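Local atomic coordinates of endo-b-1,4-glucanase (Nasutitermes takasagoensis, PDB entry 1KS8), a protein that probably cuts internal beta-1,4-glucosidic bonds of cellulose and related beta-D-glucans, as an endo-acting cellulase of glycosyl hydrolase family 9. Residues 186-191 with 213-218; 336-341 with 419-424; 364-369 with 374-379. All coordinates share one frame; numbering follows the deposited sequence.

In the fold
From the N terminus of this (alpha/alpha)6 barrel, contact 1 comes first: it joins the end of helix 171-190 to the start of helix 212-226 and closes a loop of 21 residues. Contact 2 opens only after contact 1 has closed. It spans 77 residues to bring helix 324-341 against the late helix 415-430, on the opposite side of the chain's centre from contact 1. Nested inside that long loop is contact 3, a short closure at the periphery between the proline-rich residues 364-369 and the small helix 374-377. No two of the contacts touch.

Contact 1. Residues 186-191 with 213-218; sequences DFANNY and DELVWA
Leu215 meets Ala188 and Asn189 because its first torsion (chi1 -68°) sets CG beside its own backbone N and anti to the carbonyl carbon, while Asn189 swings CG anti to its N (chi1 -165°) and so brings the amide end closer to the leucine than its CB direction alone would. The setting is the (alpha/alpha)6 barrel of family 9 glycosyl hydrolases, where helices 171-190 and 212-226 pack together; across residues 186-191 and 213-218 every touch is made by one branched residue, Leu215. The backbones come nearest at Asn189 and Leu215, whose CA atoms lie 6.7 Å apart.

Most of the touches fall to one methyl, CD2. It rests against the methyl of Ala188, with CB 4.0 Å from Leu215 CD2, and against the peptide that follows that residue, where Ala188 O comes to 3.7 Å from Leu215 CD2. Ala188 O also accepts a hydrogen bond from Ser149 OG. Asn189 and Leu215 cross at about a right angle, and the amide oxygen, which is hydrogen-bonded to Arg192, touches the leucine only by van der Waals contact. Arg192 also packs on Leu215.

Just before Leu215, Asp213 and Glu214 are calcium ligands in another structure of this protein. No calcium is bound here, and Glu214 OE2 forms a salt bridge with Lys256. Across the helix pair, the second methyl of the leucine meets the asparagine amide, with Leu215 CD1 4.0 Å from Asn189 OD1.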
loop_
_atom_site.group_PDB
_atom_site.type_symbol
_atom_site.label_atom_id
_atom_site.label_comp_id
_atom_site.label_asym_id
_atom_site.label_seq_id
_atom_site.Cartn_x
_atom_site.Cartn_y
_atom_site.Cartn_z
ATOM N N ASP A 186 19.568 -7.096 -6.525
ATOM C CA ASP A 186 20.718 -7.987 -6.469
ATOM C C ASP A 186 20.834 -8.577 -5.070
ATOM O O ASP A 186 21.090 -9.766 -4.907
ATOM C CB ASP A 186 21.993 -7.229 -6.836
ATOM C CG ASP A 186 22.157 -7.058 -8.334
ATOM O OD1 ASP A 186 22.989 -6.225 -8.747
ATOM O OD2 ASP A 186 21.463 -7.764 -9.097
ATOM N N PHE A 187 20.637 -7.734 -4.060
ATOM C CA PHE A 187 20.695 -8.181 -2.674
ATOM C C PHE A 187 19.619 -9.248 -2.442
ATOM O O PHE A 187 19.898 -10.323 -1.909
ATOM C CB PHE A 187 20.491 -6.973 -1.744
ATOM C CG PHE A 187 20.324 -7.326 -0.286
ATOM C CD1 PHE A 187 21.085 -8.329 0.307
ATOM C CD2 PHE A 187 19.419 -6.619 0.501
ATOM C CE1 PHE A 187 20.945 -8.625 1.663
ATOM C CE2 PHE A 187 19.274 -6.906 1.857
ATOM C CZ PHE A 187 20.038 -7.911 2.438
ATOM N N ALA A 188 18.394 -8.952 -2.864
ATOM C CA ALA A 188 17.276 -9.876 -2.701
ATOM C C ALA A 188 17.484 -11.206 -3.422
ATOM O O ALA A 188 17.158 -12.268 -2.894
ATOM C CB ALA A 188 15.992 -9.224 -3.198
ATOM N N ASN A 189 18.031 -11.147 -4.629
ATOM C CA ASN A 189 18.240 -12.351 -5.422
ATOM C C ASN A 189 19.472 -13.168 -5.037
ATOM O O ASN A 189 19.445 -14.399 -5.098
ATOM C CB ASN A 189 18.305 -11.975 -6.905
ATOM C CG ASN A 189 18.155 -13.175 -7.815
ATOM O OD1 ASN A 189 17.307 -14.037 -7.585
ATOM N ND2 ASN A 189 18.968 -13.228 -8.864
ATOM N N ASN A 190 20.543 -12.485 -4.641
ATOM C CA ASN A 190 21.794 -13.147 -4.266
ATOM C C ASN A 190 21.792 -13.721 -2.849
ATOM O O ASN A 190 22.548 -14.645 -2.544
ATOM C CB ASN A 190 22.961 -12.164 -4.406
ATOM C CG ASN A 190 23.211 -11.753 -5.847
ATOM O OD1 ASN A 190 23.879 -10.750 -6.109
ATOM N ND2 ASN A 190 22.690 -12.530 -6.786
ATOM N N TYR A 191 20.952 -13.164 -1.985
ATOM C CA TYR A 191 20.852 -13.611 -0.600
ATOM C C TYR A 191 19.386 -13.923 -0.313
ATOM O O TYR A 191 18.615 -13.052 0.097
ATOM C CB TYR A 191 21.379 -12.513 0.328
ATOM C CG TYR A 191 22.829 -12.166 0.055
ATOM C CD1 TYR A 191 23.863 -12.897 0.638
ATOM C CD2 TYR A 191 23.166 -11.147 -0.835
ATOM C CE1 TYR A 191 25.198 -12.624 0.336
ATOM C CE2 TYR A 191 24.497 -10.866 -1.146
ATOM C CZ TYR A 191 25.505 -11.609 -0.557
ATOM O OH TYR A 191 26.821 -11.344 -0.874
ATOM N N ASP A 213 7.626 -14.852 -5.117
ATOM C CA ASP A 213 6.879 -14.001 -6.040
ATOM C C ASP A 213 7.462 -12.588 -6.085
ATOM O O ASP A 213 7.352 -11.895 -7.097
ATOM C CB ASP A 213 5.391 -13.960 -5.662
ATOM C CG ASP A 213 5.148 -13.379 -4.286
ATOM O OD1 ASP A 213 5.849 -13.779 -3.338
ATOM O OD2 ASP A 213 4.239 -12.531 -4.150
ATOM N N GLU A 214 8.098 -12.172 -4.992
ATOM C CA GLU A 214 8.710 -10.848 -4.916
ATOM C C GLU A 214 9.891 -10.703 -5.869
ATOM O O GLU A 214 10.127 -9.628 -6.421
ATOM C CB GLU A 214 9.183 -10.558 -3.490
ATOM C CG GLU A 214 8.066 -10.309 -2.496
ATOM C CD GLU A 214 7.187 -9.150 -2.904
ATOM O OE1 GLU A 214 7.733 -8.134 -3.383
ATOM O OE2 GLU A 214 5.952 -9.252 -2.742
ATOM N N LEU A 215 10.646 -11.781 -6.048
ATOM C CA LEU A 215 11.794 -11.746 -6.946
ATOM C C LEU A 215 11.328 -11.530 -8.386
ATOM O O LEU A 215 11.942 -10.780 -9.144
ATOM C CB LEU A 215 12.596 -13.048 -6.833
ATOM C CG LEU A 215 13.314 -13.250 -5.493
ATOM C CD1 LEU A 215 13.967 -14.625 -5.456
ATOM C CD2 LEU A 215 14.356 -12.156 -5.303
ATOM N N VAL A 216 10.230 -12.183 -8.754
ATOM C CA VAL A 216 9.681 -12.047 -10.100
ATOM C C VAL A 216 9.094 -10.646 -10.275
ATOM O O VAL A 216 9.286 -10.001 -11.304
ATOM C CB VAL A 216 8.565 -13.089 -10.353
ATOM C CG1 VAL A 216 8.050 -12.962 -11.774
ATOM C CG2 VAL A 216 9.096 -14.499 -10.102
ATOM N N TRP A 217 8.377 -10.189 -9.253
ATOM C CA TRP A 217 7.747 -8.870 -9.237
ATOM C C TRP A 217 8.811 -7.785 -9.411
ATOM O O TRP A 217 8.676 -6.898 -10.258
ATOM C CB TRP A 217 7.005 -8.718 -7.902
ATOM C CG TRP A 217 6.303 -7.410 -7.606
ATOM C CD1 TRP A 217 6.544 -6.590 -6.537
ATOM C CD2 TRP A 217 5.148 -6.867 -8.269
ATOM N NE1 TRP A 217 5.611 -5.584 -6.485
ATOM C CE2 TRP A 217 4.742 -5.728 -7.534
ATOM C CE3 TRP A 217 4.415 -7.233 -9.407
ATOM C CZ2 TRP A 217 3.633 -4.954 -7.898
ATOM C CZ3 TRP A 217 3.309 -6.460 -9.769
ATOM C CH2 TRP A 217 2.931 -5.336 -9.015
ATOM N N ALA A 218 9.876 -7.867 -8.618
ATOM C CA ALA A 218 10.965 -6.896 -8.686
ATOM C C ALA A 218 11.659 -6.922 -10.048
ATOM O O ALA A 218 11.946 -5.874 -10.631
ATOM C CB ALA A 218 11.979 -7.170 -7.578
#

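Contact 2. Residues 336-341 with 419-424; sequences DYALGD and AGFQSA
Phe421 reaches across to Leu339 and Ala338 from a backbone that stays well back, its CA lying 9.3 Å from that of Ala338. The ring bridges the gap because CG is anti to the backbone N (chi1 175°), which extends the side chain toward the opposite helix. Leu339 answers with CG beside its own N (chi1 -57°), and CD2 is the branch turned to the phenylalanine. The meeting is at the rim: Leu339 CD2 lies near the plane of the ring, 4.1 Å from Phe421 CZ. CD1 stands farther back. A second, looser touch comes from Ala338, whose CB approaches obliquely to 4.4 Å from Phe421 CE1.

Helix 415-430, the last in the chain, belongs to the (alpha/alpha)6 barrel, and this contact joins it to residues 336-341 of helix 324-341. Around the pair, Ala308 of helix 303-319 and Val347 also pack on Phe421, whereas Tyr3 and Tyr5 lie against Leu339.

The leucine sits where its helix widens. Asp341 N bonds to Asp336 O at 2.9 Å in a pi-type turn, and Gly340 adopts a positive phi directly after Leu339. On the other helix, Gln422 turns to a different side from Phe421, with OE1 hydrogen-bonded to Ser12 and NE2 to Tyr83.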
loop_
_atom_site.group_PDB
_atom_site.type_symbol
_atom_site.label_atom_id
_atom_site.label_comp_id
_atom_site.label_asym_id
_atom_site.label_seq_id
_atom_site.Cartn_x
_atom_site.Cartn_y
_atom_site.Cartn_z
ATOM N N ASP A 336 -17.683 1.333 -5.579
ATOM C CA ASP A 336 -18.937 1.976 -5.204
ATOM C C ASP A 336 -19.521 1.418 -3.910
ATOM O O ASP A 336 -20.206 2.135 -3.178
ATOM C CB ASP A 336 -19.956 1.868 -6.340
ATOM C CG ASP A 336 -19.638 2.799 -7.494
ATOM O OD1 ASP A 336 -18.698 3.611 -7.359
ATOM O OD2 ASP A 336 -20.328 2.727 -8.534
ATOM N N TYR A 337 -19.270 0.144 -3.624
ATOM C CA TYR A 337 -19.769 -0.416 -2.379
ATOM C C TYR A 337 -19.043 0.302 -1.243
ATOM O O TYR A 337 -19.663 0.729 -0.271
ATOM C CB TYR A 337 -19.515 -1.925 -2.298
ATOM C CG TYR A 337 -20.031 -2.543 -1.016
ATOM C CD1 TYR A 337 -19.370 -2.337 0.196
ATOM C CD2 TYR A 337 -21.204 -3.302 -1.005
ATOM C CE1 TYR A 337 -19.861 -2.867 1.384
ATOM C CE2 TYR A 337 -21.705 -3.837 0.180
ATOM C CZ TYR A 337 -21.029 -3.614 1.371
ATOM O OH TYR A 337 -21.518 -4.127 2.551
ATOM N N ALA A 338 -17.726 0.446 -1.375
ATOM C CA ALA A 338 -16.941 1.119 -0.349
ATOM C C ALA A 338 -17.392 2.562 -0.156
ATOM O O ALA A 338 -17.340 3.094 0.954
ATOM C CB ALA A 338 -15.459 1.089 -0.715
ATOM N N LEU A 339 -17.839 3.195 -1.237
ATOM C CA LEU A 339 -18.276 4.584 -1.170
ATOM C C LEU A 339 -19.692 4.777 -0.644
ATOM O O LEU A 339 -20.076 5.898 -0.314
ATOM C CB LEU A 339 -18.141 5.248 -2.545
ATOM C CG LEU A 339 -16.739 5.215 -3.165
ATOM C CD1 LEU A 339 -16.742 5.999 -4.472
ATOM C CD2 LEU A 339 -15.725 5.802 -2.195
ATOM N N GLY A 340 -20.477 3.704 -0.573
ATOM C CA GLY A 340 -21.823 3.844 -0.044
ATOM C C GLY A 340 -22.969 3.050 -0.646
ATOM O O GLY A 340 -24.068 3.081 -0.101
ATOM N N ASP A 341 -22.744 2.331 -1.740
ATOM C CA ASP A 341 -23.837 1.579 -2.353
ATOM C C ASP A 341 -24.439 0.483 -1.477
ATOM O O ASP A 341 -25.535 -0.007 -1.755
ATOM C CB ASP A 341 -23.391 0.998 -3.697
ATOM C CG ASP A 341 -23.449 2.022 -4.815
ATOM O OD1 ASP A 341 -23.688 3.212 -4.520
ATOM O OD2 ASP A 341 -23.260 1.638 -5.989
ATOM N N ALA A 419 -3.935 1.601 -0.871
ATOM C CA ALA A 419 -3.149 1.556 -2.107
ATOM C C ALA A 419 -3.918 1.124 -3.350
ATOM O O ALA A 419 -4.035 1.894 -4.304
ATOM C CB ALA A 419 -1.918 0.671 -1.914
ATOM N N GLY A 420 -4.423 -0.105 -3.353
ATOM C CA GLY A 420 -5.181 -0.579 -4.501
ATOM C C GLY A 420 -6.384 0.314 -4.739
ATOM O O GLY A 420 -6.713 0.655 -5.874
ATOM N N PHE A 421 -7.033 0.689 -3.640
ATOM C CA PHE A 421 -8.201 1.564 -3.638
ATOM C C PHE A 421 -7.899 2.879 -4.361
ATOM O O PHE A 421 -8.623 3.276 -5.277
ATOM C CB PHE A 421 -8.598 1.829 -2.180
ATOM C CG PHE A 421 -9.717 2.817 -2.001
ATOM C CD1 PHE A 421 -11.002 2.532 -2.445
ATOM C CD2 PHE A 421 -9.490 4.013 -1.325
ATOM C CE1 PHE A 421 -12.051 3.426 -2.212
ATOM C CE2 PHE A 421 -10.527 4.910 -1.088
ATOM C CZ PHE A 421 -11.810 4.615 -1.531
ATOM N N GLN A 422 -6.821 3.548 -3.961
ATOM C CA GLN A 422 -6.466 4.817 -4.583
ATOM C C GLN A 422 -6.133 4.666 -6.062
ATOM O O GLN A 422 -6.547 5.487 -6.885
ATOM C CB GLN A 422 -5.290 5.468 -3.850
ATOM C CG GLN A 422 -5.011 6.884 -4.343
ATOM C CD GLN A 422 -4.005 7.620 -3.488
ATOM O OE1 GLN A 422 -4.193 7.777 -2.281
ATOM N NE2 GLN A 422 -2.928 8.082 -4.111
ATOM N N SER A 423 -5.393 3.619 -6.410
ATOM C CA SER A 423 -5.044 3.406 -7.804
ATOM C C SER A 423 -6.286 3.100 -8.637
ATOM O O SER A 423 -6.369 3.498 -9.800
ATOM C CB SER A 423 -4.009 2.287 -7.921
ATOM O OG SER A 423 -2.781 2.718 -7.348
ATOM N N ALA A 424 -7.254 2.407 -8.042
ATOM C CA ALA A 424 -8.498 2.086 -8.737
ATOM C C ALA A 424 -9.288 3.368 -8.980
ATOM O O ALA A 424 -9.920 3.532 -10.026
ATOM C CB ALA A 424 -9.330 1.101 -7.912
#

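Contact 3. Residues 364-369 with 374-379; sequences SCPPAP and WNTFNS
Thr376 carries nearly all of this contact with Ser364, Cys365 and Pro366, and its branches can be followed outward from CB. CB itself points toward residues 364-369 but stops short of touching them. From it CG2 departs anti to the backbone N and lies against the backbone of residues 364-366, 3.2 Å from Ser364 O, a tight approach for a methyl. The same methyl meets the serine side chain, with Ser364 OG 3.9 Å from Thr376 CG2, and reaches the proline ring, where Pro366 CD is 4.2 Å from Thr376 CG2. Cys365 adds its CA at 4.3 Å from Thr376 CG2.

The other branch, OG1, set beside the backbone N, hydrogen-bonds to the backbone N of Asp373, just before the helix. Ser364 OG is likewise engaged outside the contact, with Arg361 O and Trp127 NE1. No hydrogen bond crosses between the two segments.

The Cys365-Cys372 disulfide closes a loop that holds Pro366, Pro367 and Pro369, beside helix 374-377. The side chain of Ser364 lies about 11 Å from that of the predicted active-site residue Asp403, consistent with a disulfide-closed surface loop on the active-site side of the family 9 barrel.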
loop_
_atom_site.group_PDB
_atom_site.type_symbol
_atom_site.label_atom_id
_atom_site.label_comp_id
_atom_site.label_asym_id
_atom_site.label_seq_id
_atom_site.Cartn_x
_atom_site.Cartn_y
_atom_site.Cartn_z
ATOM N N SER A 364 -7.561 10.298 16.682
ATOM C CA SER A 364 -8.403 10.250 17.877
ATOM C C SER A 364 -8.065 11.352 18.873
ATOM O O SER A 364 -8.883 11.722 19.716
ATOM C CB SER A 364 -8.244 8.902 18.583
ATOM O OG SER A 364 -7.022 8.848 19.312
ATOM N N CYS A 365 -6.859 11.885 18.764
ATOM C CA CYS A 365 -6.386 12.891 19.699
ATOM C C CYS A 365 -6.837 14.327 19.538
ATOM O O CYS A 365 -6.934 14.842 18.430
ATOM C CB CYS A 365 -4.866 12.897 19.702
ATOM S SG CYS A 365 -4.083 11.373 20.293
ATOM N N PRO A 366 -7.117 14.996 20.665
ATOM C CA PRO A 366 -7.534 16.396 20.609
ATOM C C PRO A 366 -6.215 17.143 20.415
ATOM O O PRO A 366 -5.142 16.540 20.508
ATOM C CB PRO A 366 -8.137 16.626 21.990
ATOM C CG PRO A 366 -7.282 15.750 22.864
ATOM C CD PRO A 366 -7.191 14.477 22.044
ATOM N N PRO A 367 -6.260 18.450 20.136
ATOM C CA PRO A 367 -4.975 19.129 19.961
ATOM C C PRO A 367 -4.260 19.353 21.287
ATOM O O PRO A 367 -4.897 19.429 22.343
ATOM C CB PRO A 367 -5.370 20.438 19.286
ATOM C CG PRO A 367 -6.719 20.714 19.875
ATOM C CD PRO A 367 -7.387 19.357 19.861
ATOM N N ALA A 368 -2.936 19.432 21.233
ATOM C CA ALA A 368 -2.153 19.691 22.430
ATOM C C ALA A 368 -2.599 21.084 22.878
ATOM O O ALA A 368 -3.084 21.872 22.063
ATOM C CB ALA A 368 -0.667 19.688 22.093
ATOM N N PRO A 369 -2.408 21.427 24.161
ATOM C CA PRO A 369 -1.810 20.656 25.254
ATOM C C PRO A 369 -2.716 19.656 25.970
ATOM O O PRO A 369 -2.309 19.068 26.970
ATOM C CB PRO A 369 -1.324 21.747 26.195
ATOM C CG PRO A 369 -2.430 22.742 26.097
ATOM C CD PRO A 369 -2.703 22.803 24.602
ATOM N N TRP A 374 -4.781 6.551 26.781
ATOM C CA TRP A 374 -5.741 5.472 26.603
ATOM C C TRP A 374 -7.167 5.859 26.969
ATOM O O TRP A 374 -8.113 5.184 26.565
ATOM C CB TRP A 374 -5.297 4.225 27.368
ATOM C CG TRP A 374 -4.180 3.512 26.664
ATOM C CD1 TRP A 374 -2.844 3.604 26.929
ATOM C CD2 TRP A 374 -4.304 2.651 25.525
ATOM N NE1 TRP A 374 -2.128 2.856 26.023
ATOM C CE2 TRP A 374 -3.000 2.261 25.151
ATOM C CE3 TRP A 374 -5.392 2.177 24.781
ATOM C CZ2 TRP A 374 -2.753 1.415 24.063
ATOM C CZ3 TRP A 374 -5.147 1.335 23.697
ATOM C CH2 TRP A 374 -3.836 0.963 23.351
ATOM N N ASN A 375 -7.336 6.936 27.731
ATOM C CA ASN A 375 -8.684 7.374 28.062
ATOM C C ASN A 375 -9.313 7.931 26.784
ATOM O O ASN A 375 -10.525 7.880 26.602
ATOM C CB ASN A 375 -8.659 8.442 29.158
ATOM C CG ASN A 375 -8.234 7.882 30.501
ATOM O OD1 ASN A 375 -7.143 8.168 30.994
ATOM N ND2 ASN A 375 -9.095 7.069 31.095
ATOM N N THR A 376 -8.474 8.454 25.891
ATOM C CA THR A 376 -8.946 8.992 24.618
ATOM C C THR A 376 -9.432 7.818 23.768
ATOM O O THR A 376 -10.481 7.887 23.130
ATOM C CB THR A 376 -7.814 9.738 23.875
ATOM O OG1 THR A 376 -7.236 10.714 24.750
ATOM C CG2 THR A 376 -8.361 10.448 22.637
ATOM N N PHE A 377 -8.657 6.738 23.763
ATOM C CA PHE A 377 -9.022 5.531 23.031
ATOM C C PHE A 377 -10.370 5.024 23.547
ATOM O O PHE A 377 -11.225 4.581 22.778
ATOM C CB PHE A 377 -7.965 4.445 23.260
ATOM C CG PHE A 377 -8.397 3.071 22.829
ATOM C CD1 PHE A 377 -8.389 2.711 21.485
ATOM C CD2 PHE A 377 -8.818 2.134 23.771
ATOM C CE1 PHE A 377 -8.792 1.438 21.083
ATOM C CE2 PHE A 377 -9.223 0.860 23.381
ATOM C CZ PHE A 377 -9.209 0.510 22.033
ATOM N N ASN A 378 -10.539 5.112 24.862
ATOM C CA ASN A 378 -11.733 4.638 25.555
ATOM C C ASN A 378 -12.946 5.567 25.435
ATOM O O ASN A 378 -14.031 5.234 25.908
ATOM C CB ASN A 378 -11.369 4.414 27.031
ATOM C CG ASN A 378 -12.335 3.492 27.750
ATOM O OD1 ASN A 378 -12.739 2.458 27.221
ATOM N ND2 ASN A 378 -12.687 3.853 28.978
ATOM N N SER A 379 -12.769 6.721 24.798
ATOM C CA SER A 379 -13.858 7.682 24.640
ATOM C C SER A 379 -14.996 7.189 23.751
ATOM O O SER A 379 -14.764 6.603 22.697
ATOM C CB SER A 379 -13.328 9.000 24.069
ATOM O OG SER A 379 -14.394 9.903 23.820
#